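Side-chain contact in histidine kinase (Caulobacter vibrioides, PDB 6TNE), which probably relays phosphoryl groups as a hybrid histidine kinase, its receiver domain, the part crystallised, being the likely acceptor of the phosphoryl group: residues E34-I39 and P62-K67. Residues are numbered along the deposited sequence; the frame is centred on the assembly and turned at random.
Sequences EEALII and PTLLKK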
loop_
_atom_site.group_PDB
_atom_site.type_symbol
_atom_site.label_atom_id
_atom_site.label_comp_id
_atom_site.label_asym_id
_atom_site.label_seq_id
_atom_site.Cartn_x
_atom_site.Cartn_y
_atom_site.Cartn_z
ATOM N N GLU A 34 3.452 -10.182 6.710
ATOM C CA GLU A 34 3.779 -10.300 8.113
ATOM C C GLU A 34 4.502 -9.023 8.626
ATOM O O GLU A 34 4.183 -8.488 9.699
ATOM C CB GLU A 34 4.475 -11.663 8.258
ATOM C CG GLU A 34 3.477 -12.931 7.810
ATOM C CD GLU A 34 3.338 -13.408 6.250
ATOM O OE1 GLU A 34 2.691 -14.454 5.959
ATOM O OE2 GLU A 34 3.835 -12.822 5.277
ATOM N N GLU A 35 5.450 -8.484 7.838
ATOM C CA GLU A 35 6.075 -7.201 8.178
ATOM C C GLU A 35 5.059 -6.075 8.167
ATOM O O GLU A 35 5.026 -5.229 9.065
ATOM C CB GLU A 35 7.141 -6.923 7.125
ATOM C CG GLU A 35 7.824 -5.620 7.328
ATOM C CD GLU A 35 8.942 -5.304 6.315
ATOM O OE1 GLU A 35 9.642 -4.319 6.544
ATOM O OE2 GLU A 35 9.126 -6.007 5.289
ATOM N N ALA A 36 4.197 -6.046 7.138
ATOM C CA ALA A 36 3.187 -5.005 7.036
ATOM C C ALA A 36 2.265 -4.987 8.235
ATOM O O ALA A 36 1.840 -3.924 8.685
ATOM C CB ALA A 36 2.417 -5.153 5.740
ATOM N N LEU A 37 1.881 -6.167 8.730
ATOM C CA LEU A 37 0.965 -6.229 9.868
ATOM C C LEU A 37 1.597 -5.601 11.103
ATOM O O LEU A 37 0.923 -4.920 11.864
ATOM C CB LEU A 37 0.561 -7.681 10.090
ATOM C CG LEU A 37 -0.545 -7.907 11.094
ATOM C CD1 LEU A 37 -1.820 -7.148 10.752
ATOM C CD2 LEU A 37 -0.804 -9.419 11.130
ATOM N N ILE A 38 2.892 -5.826 11.326
ATOM C CA ILE A 38 3.566 -5.204 12.467
ATOM C C ILE A 38 3.657 -3.700 12.279
ATOM O O ILE A 38 3.395 -2.936 13.204
ATOM C CB ILE A 38 4.943 -5.861 12.643
ATOM C CG1 ILE A 38 4.738 -7.283 13.142
ATOM C CG2 ILE A 38 5.861 -5.030 13.569
ATOM C CD1 ILE A 38 5.959 -8.112 13.146
ATOM N N ILE A 39 3.974 -3.244 11.049
ATOM C CA ILE A 39 4.017 -1.813 10.808
ATOM C C ILE A 39 2.656 -1.177 11.046
ATOM O O ILE A 39 2.536 -0.116 11.670
ATOM C CB ILE A 39 4.531 -1.518 9.379
ATOM C CG1 ILE A 39 5.986 -1.942 9.236
ATOM C CG2 ILE A 39 4.414 -0.031 9.046
ATOM C CD1 ILE A 39 6.418 -2.070 7.790
ATOM N N PRO A 62 -5.102 -9.321 0.076
ATOM C CA PRO A 62 -6.448 -9.283 0.683
ATOM C C PRO A 62 -6.505 -9.899 2.080
ATOM O O PRO A 62 -7.216 -9.392 2.959
ATOM C CB PRO A 62 -7.300 -10.028 -0.346
ATOM C CG PRO A 62 -6.594 -9.681 -1.624
ATOM C CD PRO A 62 -5.153 -9.793 -1.319
ATOM N N THR A 63 -5.717 -10.947 2.329
ATOM C CA THR A 63 -5.613 -11.500 3.679
ATOM C C THR A 63 -4.948 -10.524 4.636
ATOM O O THR A 63 -5.390 -10.380 5.790
ATOM C CB THR A 63 -4.893 -12.855 3.619
ATOM O OG1 THR A 63 -5.642 -13.763 2.813
ATOM C CG2 THR A 63 -4.678 -13.435 5.022
ATOM N N LEU A 64 -3.886 -9.862 4.182
ATOM C CA LEU A 64 -3.297 -8.789 4.969
ATOM C C LEU A 64 -4.351 -7.756 5.328
ATOM O O LEU A 64 -4.428 -7.330 6.485
ATOM C CB LEU A 64 -2.139 -8.150 4.196
ATOM C CG LEU A 64 -1.661 -6.804 4.765
ATOM C CD1 LEU A 64 -1.079 -6.970 6.194
ATOM C CD2 LEU A 64 -0.624 -6.214 3.816
ATOM N N LEU A 65 -5.186 -7.348 4.367
ATOM C CA LEU A 65 -6.215 -6.362 4.679
ATOM C C LEU A 65 -7.146 -6.885 5.758
ATOM O O LEU A 65 -7.522 -6.157 6.677
ATOM C CB LEU A 65 -6.992 -6.010 3.408
ATOM C CG LEU A 65 -8.130 -5.023 3.630
ATOM C CD1 LEU A 65 -7.530 -3.738 4.276
ATOM C CD2 LEU A 65 -8.863 -4.721 2.352
ATOM N N LYS A 66 -7.552 -8.144 5.663
ATOM C CA LYS A 66 -8.440 -8.677 6.691
ATOM C C LYS A 66 -7.796 -8.608 8.070
ATOM O O LYS A 66 -8.466 -8.284 9.058
ATOM C CB LYS A 66 -8.776 -10.099 6.324
ATOM C CG LYS A 66 -9.942 -10.163 5.350
ATOM C CD LYS A 66 -11.228 -9.703 6.044
ATOM C CE LYS A 66 -12.495 -9.913 5.199
ATOM N NZ LYS A 66 -13.547 -8.892 5.507
ATOM N N LYS A 67 -6.511 -8.886 8.154
ATOM C CA LYS A 67 -5.829 -8.857 9.436
ATOM C C LYS A 67 -5.516 -7.452 9.924
ATOM O O LYS A 67 -5.445 -7.213 11.139
ATOM C CB LYS A 67 -4.551 -9.674 9.351
ATOM C CG LYS A 67 -4.794 -11.129 9.125
ATOM C CD LYS A 67 -3.487 -11.879 9.019
ATOM C CE LYS A 67 -3.675 -13.359 8.760
ATOM N NZ LYS A 67 -4.369 -14.012 9.898
#
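Leu-64 and Leu-37 reach across the groove between two neighbouring helices from opposite sides, a compact example of two helices on a sheet meeting through a few aliphatic branches. The forked end of Leu-64 faces the methyl of Ala-36, both branches touching it from the same side: CD2 lies 3.8 Å from Ala-36 CB, and CD1 sits at 4.0 Å from the same carbon. CD1 also comes up against the backbone of the facing helix, 4.0 Å from Leu-37 N. What carries the branch over is the first torsion of Leu-64, which sets CG opposite the backbone N (chi1 166°).

Leu-37, the next residue after Ala-36, meets the other helix one turn beyond Leu-64, at Lys-67. Its CD1 rests 3.6 Å from the carbonyl oxygen Lys-67 O, while the two side chains cross at about a right angle, with Lys-67 CB 4.0 Å from Leu-37 CD1. The remainder of the lysine leads away from the neighbouring helix, leaving its aliphatic root as the contacting part. Leu-37 also touches Ala-68 and Tyr-71, further along helix 61-72, whereas Ala-36 and Leu-64 both touch Val-6 of strand 2-6. No hydrogen bond links the segments, whose short axes approach to 10.0 Å, with 26° between their N-to-C directions. Such nearly parallel helices, packed side by side over one face of a parallel sheet with strand order 2-1-3-4-5, belong to the CheY-like receiver fold.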